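Local coordinates for protein yesU (Bacillus subtilis, PDB 1OQ1) that is of unknown function but has a galectin-like beta-sandwich fold, in the same superfamily as concanavalin-type lectins and glucanases, consistent with a carbohydrate-related role, at residues Q74-C78 / M205-K209; S118-R122 / D149-P154; F130-N134 / A145-D149; P160-K164 / F174-G178. All coordinates share one frame. Residue numbers count along the deposited sequence, not the author numbering.

Interaction 1: Q74-C78 / M205-K209; sequences QPGLC and MAPMK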
loop_
_atom_site.group_PDB
_atom_site.type_symbol
_atom_site.label_atom_id
_atom_site.label_comp_id
_atom_site.label_asym_id
_atom_site.label_seq_id
_atom_site.Cartn_x
_atom_site.Cartn_y
_atom_site.Cartn_z
ATOM N N GLN A 74 -4.722 10.122 -14.390
ATOM C CA GLN A 74 -5.739 9.080 -14.230
ATOM C C GLN A 74 -6.292 8.824 -15.636
ATOM O O GLN A 74 -5.934 9.539 -16.572
ATOM C CB GLN A 74 -6.858 9.565 -13.296
ATOM C CG GLN A 74 -7.718 10.678 -13.879
ATOM C CD GLN A 74 -8.794 11.169 -12.923
ATOM O OE1 GLN A 74 -9.819 11.699 -13.350
ATOM N NE2 GLN A 74 -8.561 11.007 -11.624
ATOM N N PRO A 75 -7.139 7.794 -15.818
ATOM C CA PRO A 75 -7.662 6.810 -14.864
ATOM C C PRO A 75 -6.567 5.956 -14.238
ATOM O O PRO A 75 -5.472 5.819 -14.790
ATOM C CB PRO A 75 -8.604 5.960 -15.718
ATOM C CG PRO A 75 -9.047 6.898 -16.785
ATOM C CD PRO A 75 -7.766 7.606 -17.139
ATOM N N GLY A 76 -6.884 5.369 -13.091
ATOM C CA GLY A 76 -5.932 4.524 -12.399
ATOM C C GLY A 76 -6.349 4.321 -10.955
ATOM O O GLY A 76 -7.315 4.925 -10.489
ATOM N N LEU A 77 -5.620 3.469 -10.247
ATOM C CA LEU A 77 -5.914 3.190 -8.848
ATOM C C LEU A 77 -4.620 2.823 -8.132
ATOM O O LEU A 77 -3.721 2.223 -8.727
ATOM C CB LEU A 77 -6.933 2.044 -8.746
ATOM C CG LEU A 77 -7.312 1.471 -7.373
ATOM C CD1 LEU A 77 -8.743 0.941 -7.416
ATOM C CD2 LEU A 77 -6.342 0.367 -6.977
ATOM N N CYS A 78 -4.516 3.206 -6.864
ATOM C CA CYS A 78 -3.335 2.894 -6.078
ATOM C C CYS A 78 -3.736 2.025 -4.892
ATOM O O CYS A 78 -4.884 2.061 -4.444
ATOM C CB CYS A 78 -2.654 4.175 -5.607
ATOM S SG CYS A 78 -1.970 5.144 -6.981
HETATM N N MSE A 205 -3.040 0.239 -10.760
HETATM C CA MSE A 205 -3.809 -0.320 -11.857
HETATM C C MSE A 205 -3.519 0.650 -12.990
HETATM O O MSE A 205 -3.648 1.863 -12.813
HETATM C CB MSE A 205 -5.308 -0.322 -11.554
HETATM C CG MSE A 205 -5.763 -1.424 -10.619
HETATM SE SE MSE A 205 -7.693 -1.573 -10.611
HETATM C CE MSE A 205 -7.917 -2.711 -12.169
ATOM N N ALA A 206 -3.091 0.127 -14.133
ATOM C CA ALA A 206 -2.795 0.972 -15.283
ATOM C C ALA A 206 -4.089 1.663 -15.688
ATOM O O ALA A 206 -5.174 1.122 -15.464
ATOM C CB ALA A 206 -2.271 0.124 -16.430
ATOM N N PRO A 207 -4.002 2.842 -16.331
ATOM C CA PRO A 207 -2.799 3.590 -16.717
ATOM C C PRO A 207 -2.338 4.653 -15.717
ATOM O O PRO A 207 -1.844 5.718 -16.104
ATOM C CB PRO A 207 -3.213 4.209 -18.037
ATOM C CG PRO A 207 -4.614 4.615 -17.743
ATOM C CD PRO A 207 -5.188 3.408 -16.997
HETATM N N MSE A 208 -2.492 4.353 -14.434
HETATM C CA MSE A 208 -2.099 5.263 -13.366
HETATM C C MSE A 208 -0.675 5.798 -13.504
HETATM O O MSE A 208 0.243 5.072 -13.879
HETATM C CB MSE A 208 -2.219 4.539 -12.021
HETATM C CG MSE A 208 -1.922 5.389 -10.791
HETATM SE SE MSE A 208 -3.402 6.538 -10.364
HETATM C CE MSE A 208 -2.437 8.096 -9.715
ATOM N N LYS A 209 -0.504 7.083 -13.214
ATOM C CA LYS A 209 0.817 7.697 -13.208
ATOM C C LYS A 209 0.880 8.442 -11.879
ATOM O O LYS A 209 0.040 9.299 -11.604
ATOM C CB LYS A 209 1.003 8.655 -14.384
ATOM C CG LYS A 209 1.160 7.933 -15.714
ATOM C CD LYS A 209 1.747 8.834 -16.784
ATOM C CE LYS A 209 1.995 8.050 -18.065
ATOM N NZ LYS A 209 2.622 8.902 -19.116
#

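Interaction 2: S118-R122 / D149-P154; sequences SYFRR and DPLPSP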
loop_
_atom_site.group_PDB
_atom_site.type_symbol
_atom_site.label_atom_id
_atom_site.label_comp_id
_atom_site.label_asym_id
_atom_site.label_seq_id
_atom_site.Cartn_x
_atom_site.Cartn_y
_atom_site.Cartn_z
ATOM N N SER A 118 -6.637 0.383 -0.601
ATOM C CA SER A 118 -6.688 1.110 -1.859
ATOM C C SER A 118 -7.080 2.560 -1.631
ATOM O O SER A 118 -7.920 2.869 -0.781
ATOM C CB SER A 118 -7.687 0.445 -2.807
ATOM O OG SER A 118 -8.940 0.283 -2.169
ATOM N N TYR A 119 -6.447 3.448 -2.388
ATOM C CA TYR A 119 -6.723 4.875 -2.306
ATOM C C TYR A 119 -6.603 5.445 -3.718
ATOM O O TYR A 119 -5.986 4.835 -4.588
ATOM C CB TYR A 119 -5.760 5.553 -1.324
ATOM C CG TYR A 119 -4.294 5.407 -1.653
ATOM C CD1 TYR A 119 -3.620 6.398 -2.367
ATOM C CD2 TYR A 119 -3.568 4.303 -1.207
ATOM C CE1 TYR A 119 -2.259 6.301 -2.623
ATOM C CE2 TYR A 119 -2.203 4.194 -1.457
ATOM C CZ TYR A 119 -1.554 5.197 -2.162
ATOM O OH TYR A 119 -0.201 5.104 -2.382
ATOM N N PHE A 120 -7.186 6.615 -3.942
ATOM C CA PHE A 120 -7.228 7.193 -5.283
ATOM C C PHE A 120 -7.789 6.098 -6.196
ATOM O O PHE A 120 -7.169 5.702 -7.187
ATOM C CB PHE A 120 -5.848 7.618 -5.791
ATOM C CG PHE A 120 -5.912 8.528 -6.996
ATOM C CD1 PHE A 120 -6.210 9.881 -6.846
ATOM C CD2 PHE A 120 -5.746 8.022 -8.281
ATOM C CE1 PHE A 120 -6.344 10.719 -7.957
ATOM C CE2 PHE A 120 -5.880 8.850 -9.404
ATOM C CZ PHE A 120 -6.181 10.201 -9.240
ATOM N N ARG A 121 -8.963 5.591 -5.832
ATOM C CA ARG A 121 -9.613 4.543 -6.610
ATOM C C ARG A 121 -10.366 5.252 -7.725
ATOM O O ARG A 121 -11.526 5.627 -7.554
ATOM C CB ARG A 121 -10.585 3.765 -5.723
ATOM C CG ARG A 121 -9.953 3.256 -4.438
ATOM C CD ARG A 121 -10.967 2.545 -3.553
ATOM N NE ARG A 121 -11.478 1.324 -4.171
ATOM C CZ ARG A 121 -12.714 1.167 -4.636
ATOM N NH1 ARG A 121 -13.599 2.157 -4.563
ATOM N NH2 ARG A 121 -13.068 0.008 -5.171
ATOM N N ARG A 122 -9.696 5.444 -8.860
ATOM C CA ARG A 122 -10.291 6.159 -9.982
ATOM C C ARG A 122 -10.119 5.438 -11.323
ATOM O O ARG A 122 -10.031 6.082 -12.366
ATOM C CB ARG A 122 -9.661 7.557 -10.086
ATOM C CG ARG A 122 -9.444 8.269 -8.747
ATOM C CD ARG A 122 -10.755 8.641 -8.053
ATOM N NE ARG A 122 -10.516 9.015 -6.659
ATOM C CZ ARG A 122 -10.079 10.204 -6.256
ATOM N NH1 ARG A 122 -9.838 11.166 -7.138
ATOM N NH2 ARG A 122 -9.853 10.420 -4.965
ATOM N N ASP A 149 -12.519 9.434 0.363
ATOM C CA ASP A 149 -11.173 9.802 -0.090
ATOM C C ASP A 149 -11.097 11.296 -0.436
ATOM O O ASP A 149 -11.721 11.742 -1.400
ATOM C CB ASP A 149 -10.821 8.961 -1.329
ATOM C CG ASP A 149 -9.394 9.171 -1.814
ATOM O OD1 ASP A 149 -8.663 10.000 -1.233
ATOM O OD2 ASP A 149 -9.007 8.497 -2.794
ATOM N N PRO A 150 -10.314 12.082 0.330
ATOM C CA PRO A 150 -10.167 13.524 0.093
ATOM C C PRO A 150 -9.257 13.892 -1.084
ATOM O O PRO A 150 -9.202 15.049 -1.493
ATOM C CB PRO A 150 -9.604 14.029 1.416
ATOM C CG PRO A 150 -8.688 12.908 1.804
ATOM C CD PRO A 150 -9.534 11.670 1.514
ATOM N N LEU A 151 -8.535 12.911 -1.614
ATOM C CA LEU A 151 -7.639 13.170 -2.734
ATOM C C LEU A 151 -8.426 13.651 -3.947
ATOM O O LEU A 151 -9.428 13.047 -4.331
ATOM C CB LEU A 151 -6.866 11.907 -3.097
ATOM C CG LEU A 151 -5.830 11.415 -2.090
ATOM C CD1 LEU A 151 -5.339 10.041 -2.521
ATOM C CD2 LEU A 151 -4.667 12.400 -2.004
ATOM N N PRO A 152 -7.980 14.749 -4.565
ATOM C CA PRO A 152 -8.675 15.277 -5.738
ATOM C C PRO A 152 -8.166 14.597 -6.994
ATOM O O PRO A 152 -7.305 13.721 -6.929
ATOM C CB PRO A 152 -8.288 16.746 -5.716
ATOM C CG PRO A 152 -6.832 16.664 -5.310
ATOM C CD PRO A 152 -6.873 15.641 -4.161
ATOM N N SER A 153 -8.722 14.998 -8.132
ATOM C CA SER A 153 -8.266 14.497 -9.418
ATOM C C SER A 153 -6.964 15.274 -9.630
ATOM O O SER A 153 -6.747 16.310 -8.991
ATOM C CB SER A 153 -9.296 14.824 -10.502
ATOM O OG SER A 153 -9.951 16.048 -10.224
ATOM N N PRO A 154 -6.081 14.794 -10.516
ATOM C CA PRO A 154 -4.806 15.473 -10.767
ATOM C C PRO A 154 -4.881 16.958 -11.097
ATOM O O PRO A 154 -4.017 17.726 -10.675
ATOM C CB PRO A 154 -4.194 14.657 -11.903
ATOM C CG PRO A 154 -4.739 13.285 -11.649
ATOM C CD PRO A 154 -6.186 13.564 -11.320
HETATM O O HOH W 1 -10.840 7.221 -4.237
#

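Interaction 3: F130-N134 / A145-D149; sequences FRTCN and AMGAD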
loop_
_atom_site.group_PDB
_atom_site.type_symbol
_atom_site.label_atom_id
_atom_site.label_comp_id
_atom_site.label_asym_id
_atom_site.label_seq_id
_atom_site.Cartn_x
_atom_site.Cartn_y
_atom_site.Cartn_z
ATOM N N PHE A 130 -18.023 7.785 -6.645
ATOM C CA PHE A 130 -18.141 7.850 -5.191
ATOM C C PHE A 130 -16.755 7.492 -4.694
ATOM O O PHE A 130 -16.381 6.319 -4.638
ATOM C CB PHE A 130 -19.170 6.839 -4.693
ATOM C CG PHE A 130 -19.604 7.078 -3.277
ATOM C CD1 PHE A 130 -20.351 8.204 -2.950
ATOM C CD2 PHE A 130 -19.262 6.184 -2.269
ATOM C CE1 PHE A 130 -20.749 8.436 -1.640
ATOM C CE2 PHE A 130 -19.662 6.414 -0.948
ATOM C CZ PHE A 130 -20.402 7.536 -0.638
ATOM N N ARG A 131 -16.000 8.516 -4.324
ATOM C CA ARG A 131 -14.613 8.334 -3.939
ATOM C C ARG A 131 -14.308 7.950 -2.515
ATOM O O ARG A 131 -14.509 8.719 -1.578
ATOM C CB ARG A 131 -13.855 9.582 -4.359
ATOM C CG ARG A 131 -14.093 9.818 -5.838
ATOM C CD ARG A 131 -13.616 11.142 -6.308
ATOM N NE ARG A 131 -14.015 11.378 -7.694
ATOM C CZ ARG A 131 -13.633 12.441 -8.387
ATOM N NH1 ARG A 131 -12.846 13.335 -7.813
ATOM N NH2 ARG A 131 -14.049 12.623 -9.633
ATOM N N THR A 132 -13.795 6.733 -2.382
ATOM C CA THR A 132 -13.457 6.165 -1.089
ATOM C C THR A 132 -12.115 5.443 -1.116
ATOM O O THR A 132 -11.517 5.235 -2.178
ATOM C CB THR A 132 -14.518 5.133 -0.667
ATOM O OG1 THR A 132 -14.460 4.004 -1.550
ATOM C CG2 THR A 132 -15.909 5.740 -0.750
ATOM N N CYS A 133 -11.648 5.089 0.076
ATOM C CA CYS A 133 -10.427 4.317 0.263
ATOM C C CYS A 133 -10.966 3.055 0.918
ATOM O O CYS A 133 -11.804 3.141 1.816
ATOM C CB CYS A 133 -9.464 5.015 1.223
ATOM S SG CYS A 133 -8.783 6.570 0.613
ATOM N N ASN A 134 -10.498 1.891 0.479
ATOM C CA ASN A 134 -10.988 0.621 1.022
ATOM C C ASN A 134 -9.877 -0.238 1.621
ATOM O O ASN A 134 -8.787 -0.318 1.065
ATOM C CB ASN A 134 -11.675 -0.191 -0.087
ATOM C CG ASN A 134 -12.855 0.538 -0.719
ATOM O OD1 ASN A 134 -13.172 1.675 -0.364
ATOM N ND2 ASN A 134 -13.510 -0.122 -1.667
ATOM N N ALA A 145 -12.937 -2.329 6.043
ATOM C CA ALA A 145 -13.349 -0.972 6.368
ATOM C C ALA A 145 -13.239 -0.077 5.148
ATOM O O ALA A 145 -12.663 -0.461 4.132
ATOM C CB ALA A 145 -12.472 -0.416 7.497
HETATM N N MSE A 146 -13.812 1.117 5.247
HETATM C CA MSE A 146 -13.727 2.070 4.154
HETATM C C MSE A 146 -14.040 3.465 4.669
HETATM O O MSE A 146 -14.611 3.634 5.755
HETATM C CB MSE A 146 -14.652 1.690 2.983
HETATM C CG MSE A 146 -16.144 1.874 3.189
HETATM SE SE MSE A 146 -17.103 1.640 1.496
HETATM C CE MSE A 146 -17.419 3.489 1.068
ATOM N N GLY A 147 -13.600 4.458 3.910
ATOM C CA GLY A 147 -13.834 5.842 4.276
ATOM C C GLY A 147 -13.751 6.704 3.033
ATOM O O GLY A 147 -13.196 6.279 2.021
ATOM N N ALA A 148 -14.306 7.909 3.092
ATOM C CA ALA A 148 -14.265 8.807 1.943
ATOM C C ALA A 148 -12.816 9.199 1.641
ATOM O O ALA A 148 -11.993 9.295 2.550
ATOM C CB ALA A 148 -15.107 10.060 2.222
ATOM N N ASP A 149 -12.519 9.434 0.363
ATOM C CA ASP A 149 -11.173 9.802 -0.090
ATOM C C ASP A 149 -11.097 11.296 -0.436
ATOM O O ASP A 149 -11.721 11.742 -1.400
ATOM C CB ASP A 149 -10.821 8.961 -1.329
ATOM C CG ASP A 149 -9.394 9.171 -1.814
ATOM O OD1 ASP A 149 -8.663 10.000 -1.233
ATOM O OD2 ASP A 149 -9.007 8.497 -2.794
HETATM O O HOH W 1 -10.840 7.221 -4.237
#

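Interaction 4: P160-K164 / F174-G178; sequences PYRMK and FSING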
loop_
_atom_site.group_PDB
_atom_site.type_symbol
_atom_site.label_atom_id
_atom_site.label_comp_id
_atom_site.label_asym_id
_atom_site.label_seq_id
_atom_site.Cartn_x
_atom_site.Cartn_y
_atom_site.Cartn_z
ATOM N N PRO A 160 2.893 17.181 -2.854
ATOM C CA PRO A 160 2.421 15.843 -2.474
ATOM C C PRO A 160 1.511 15.807 -1.246
ATOM O O PRO A 160 1.375 16.791 -0.518
ATOM C CB PRO A 160 3.720 15.088 -2.231
ATOM C CG PRO A 160 4.567 16.143 -1.588
ATOM C CD PRO A 160 4.296 17.373 -2.441
ATOM N N TYR A 161 0.899 14.648 -1.025
ATOM C CA TYR A 161 0.022 14.428 0.120
ATOM C C TYR A 161 0.753 13.518 1.113
ATOM O O TYR A 161 1.464 12.599 0.709
ATOM C CB TYR A 161 -1.291 13.797 -0.355
ATOM C CG TYR A 161 -2.119 14.742 -1.198
ATOM C CD1 TYR A 161 -3.062 15.586 -0.610
ATOM C CD2 TYR A 161 -1.897 14.856 -2.573
ATOM C CE1 TYR A 161 -3.762 16.529 -1.368
ATOM C CE2 TYR A 161 -2.595 15.801 -3.343
ATOM C CZ TYR A 161 -3.518 16.634 -2.730
ATOM O OH TYR A 161 -4.163 17.611 -3.458
ATOM N N ARG A 162 0.589 13.793 2.408
ATOM C CA ARG A 162 1.248 13.019 3.466
ATOM C C ARG A 162 0.390 11.840 3.917
ATOM O O ARG A 162 -0.636 12.018 4.571
ATOM C CB ARG A 162 1.558 13.935 4.657
ATOM C CG ARG A 162 2.789 14.829 4.462
ATOM C CD ARG A 162 4.067 14.008 4.609
ATOM N NE ARG A 162 5.294 14.755 4.331
ATOM C CZ ARG A 162 5.837 15.668 5.134
ATOM N NH1 ARG A 162 5.267 15.976 6.292
ATOM N NH2 ARG A 162 6.970 16.262 4.779
HETATM N N MSE A 163 0.815 10.639 3.543
HETATM C CA MSE A 163 0.089 9.411 3.868
HETATM C C MSE A 163 0.672 8.767 5.122
HETATM O O MSE A 163 1.887 8.686 5.265
HETATM C CB MSE A 163 0.204 8.440 2.695
HETATM C CG MSE A 163 0.222 9.133 1.345
HETATM SE SE MSE A 163 -1.459 9.955 0.860
HETATM C CE MSE A 163 -1.450 11.581 1.861
ATOM N N LYS A 164 -0.193 8.302 6.022
ATOM C CA LYS A 164 0.269 7.669 7.258
ATOM C C LYS A 164 -0.622 6.491 7.621
ATOM O O LYS A 164 -1.841 6.622 7.704
ATOM C CB LYS A 164 0.286 8.678 8.415
ATOM C CG LYS A 164 0.803 8.081 9.727
ATOM C CD LYS A 164 0.875 9.104 10.860
ATOM C CE LYS A 164 1.977 10.127 10.629
ATOM N NZ LYS A 164 2.101 11.085 11.773
ATOM N N PHE A 174 -5.645 4.803 9.113
ATOM C CA PHE A 174 -5.129 5.465 7.925
ATOM C C PHE A 174 -5.538 6.933 7.889
ATOM O O PHE A 174 -6.697 7.265 8.126
ATOM C CB PHE A 174 -5.678 4.733 6.689
ATOM C CG PHE A 174 -5.213 5.291 5.375
ATOM C CD1 PHE A 174 -3.861 5.451 5.103
ATOM C CD2 PHE A 174 -6.137 5.587 4.376
ATOM C CE1 PHE A 174 -3.433 5.894 3.848
ATOM C CE2 PHE A 174 -5.721 6.032 3.118
ATOM C CZ PHE A 174 -4.370 6.182 2.856
ATOM N N SER A 175 -4.581 7.805 7.587
ATOM C CA SER A 175 -4.855 9.234 7.500
ATOM C C SER A 175 -4.129 9.845 6.311
ATOM O O SER A 175 -3.139 9.296 5.830
ATOM C CB SER A 175 -4.423 9.946 8.788
ATOM O OG SER A 175 -3.017 9.902 8.962
ATOM N N ILE A 176 -4.653 10.970 5.832
ATOM C CA ILE A 176 -4.070 11.707 4.714
ATOM C C ILE A 176 -3.993 13.165 5.156
ATOM O O ILE A 176 -5.006 13.767 5.515
ATOM C CB ILE A 176 -4.949 11.601 3.444
ATOM C CG1 ILE A 176 -4.987 10.147 2.962
ATOM C CG2 ILE A 176 -4.402 12.520 2.354
ATOM C CD1 ILE A 176 -5.955 9.897 1.810
ATOM N N ASN A 177 -2.789 13.727 5.121
ATOM C CA ASN A 177 -2.567 15.100 5.556
ATOM C C ASN A 177 -3.108 15.274 6.977
ATOM O O ASN A 177 -3.615 16.333 7.335
ATOM C CB ASN A 177 -3.227 16.095 4.583
ATOM C CG ASN A 177 -2.402 16.302 3.316
ATOM O OD1 ASN A 177 -1.470 15.547 3.046
ATOM N ND2 ASN A 177 -2.744 17.322 2.537
ATOM N N GLY A 178 -2.996 14.210 7.772
ATOM C CA GLY A 178 -3.450 14.248 9.155
ATOM C C GLY A 178 -4.928 13.990 9.389
ATOM O O GLY A 178 -5.357 13.849 10.536
HETATM O O HOH W 2 -1.557 11.692 7.305
HETATM O O HOH W 3 -2.791 7.040 10.577
#

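Interaction 1: Q74-C78 / M205-K209
Gln74 points its CA-to-CB bond away from 205-209, and its side chain packs on Phe120 and Pro154. Pro75, entered through a cis peptide bond, turns the chain so that its carbonyl meets the other segment: Pro75 O lies 3.3 Å from Pro207 CD and 3.3 Å from Met208 N, the latter at an angle too poor for a hydrogen bond. Pro207 also follows a cis peptide bond, and the two proline rings brush at 4.4 Å between Pro75 CD and Pro207 CG. The CA atoms of Gly76 and Met208 are 4.0 Å apart, the shortest CA-CA distance between the segments. Gly76 CA sits 3.7 Å from Met208 CB and 3.5 Å from Met205 O, and an ideal CB here would clash with Met208 CB, so this close approach calls for glycine. The contact lies where two inner strands of the seven-stranded antiparallel sheet of the galectin-like sandwich, 76-86 and 199-205, meet the loop to strand 209-222 of the other sheet. Leu77 O accepts from Met205 N at 2.9 Å, while Leu77 CB and Met205 CB touch at 4.0 Å. Met205 and Met208 are both selenomethionines; Leu77 N, with no partner, faces Met208 SE at 3.8 Å. Cys78 closes the run with SG 3.8 Å from Met208 CG.

Interaction 2: S118-R122 / D149-P154
One carboxylate oxygen, Asp149 OD2, gathers most of the polar traffic. It accepts from Phe120 N at 2.9 Å, forms a salt bridge with Arg122 through NH2 at 3.0 Å, whose hydrogen bond is weak, and lies 2.7 Å from the oxygen of water 1. The same water accepts from Arg121 N and Arg122 NE, each 3.0 Å from its oxygen, so OD2 and the water between them satisfy Phe120 N, Arg121 N and Arg122 NE. Asp149 OD1 instead accepts from Leu151 N at 2.9 Å, an Asx turn that bends the loop and presents Leu151 O to the guanidinium. Arg122 NH2 donates to Leu151 O at 2.7 Å, and Arg122 NH1 adds a weak bond to that oxygen at 3.4 Å. Apolar contacts flank this network: Leu151 CD1 lies 4.0 Å from Tyr119 CD1 and 4.1 Å from Phe120 CB, and Phe120 CZ 4.0 Å from Pro154 CD. Pro152 O sits at the Phe120 ring edge, 3.3 Å from CE1. The loop 149-154 runs past the corner of strand 112-122, itself flanked in its sheet by strands 76-86 and 132-138, while Leu151 and Pro152 rest on Tyr161 of strand 161-168 in the opposing sheet.

Interaction 3: F130-N134 / A145-D149
Met146, a selenomethionine, lays its CE against the edge of the Phe130 ring, 4.2 Å from CE2, and approaches Thr132 CG2 tightly at 3.3 Å. This lies on the outward side of a two-stranded antiparallel pairing, strands 132-134 and 145-148 running 161° apart with axes 4.5 Å from each other. Cys133 and Gly147 form the hydrogen-bonded pair: Cys133 N donates to Gly147 O at 2.8 Å, and Gly147 N returns to Cys133 O at 3.1 Å. Thr132 with Ala148 and Asn134 with Met146 are the flanking non-hydrogen-bonded pairs. Beyond the regular strands the pairing runs one step further, Asp149 N donating to Arg131 O at 2.9 Å. These are the base rungs of the hairpin 132-138/142-148, whose second strand is outermost in the seven-stranded sheet. On the other face, Cys133 SG meets Asp149 CG at 3.6 Å beside Phe174 and Ile181 of the opposing sheet. The oxygen of water 1 lies 2.9 Å from Thr132 O and 2.7 Å from Asp149 OD2, bridging them. Asp149 OD1 bonds to Leu151 N, and OD2 to Arg122 and Phe120 N. The chemistry therefore divides: main-chain bonds fix the hairpin register, whereas the buried carboxylate ties its exit to the neighbouring strand.

Interaction 4: P160-K164 / F174-G178
Strands 161-164 and 174-176 run antiparallel, 170° apart with axes 5.0 Å from each other. Lys164 and Ser175 make the hydrogen-bonded pair: Lys164 N donates to Ser175 O at 3.1 Å and Ser175 N to Lys164 O at 3.0 Å. Ser175, rotamer p, holds OG 3.6 Å from Lys164 CB and hydrogen-bonds to water 2, which also reaches Arg162 O and Gly178 N. Lys164, extended t,t before an m turn, carries NZ off to a long, weak ion pair with Glu7. Met163, a selenomethionine folded m,m,p, and Ile176 form a non-hydrogen-bonded pair with both side chains on the buried face. Tyr161, chi1 m, sets CB 4.3 Å from Ile176 CG2, while its OH bonds to Asp158 N. Arg162 bends m,m away to a salt bridge with Asp68. Asn177, at positive phi, swings OD1 beyond the strand to Arg162 N at 2.8 Å; its N donates to Arg162 O, also 2.8 Å. This is the open end of beta hairpin 161-168/171-176, in one sheet of the galectin-like sandwich.

Along the chain, interaction 1 encloses the other three; interaction 3 is nested within interaction 2, and interaction 4 follows both. The first three reach the seven-stranded sheet, where strands 76-86, 112-122, 132-138 and 142-148 lie in that order. The centres of interactions 1 and 2 are about 10 Å apart, those of interactions 2 and 3 about 9 Å. Probable backbone hydrogen bonds, Gly76 O to Arg122 N (2.9 Å) and Ser118 N to Asn134 O (2.8 Å), join neighbouring strands, and Asp149 and water 1 belong to both interactions 2 and 3. Interaction 4 lies in the other sheet; it packs against interaction 2 and, through Cys133 with Phe174 and Asp149 with Ile176, against interaction 3, joining the sandwich's layers.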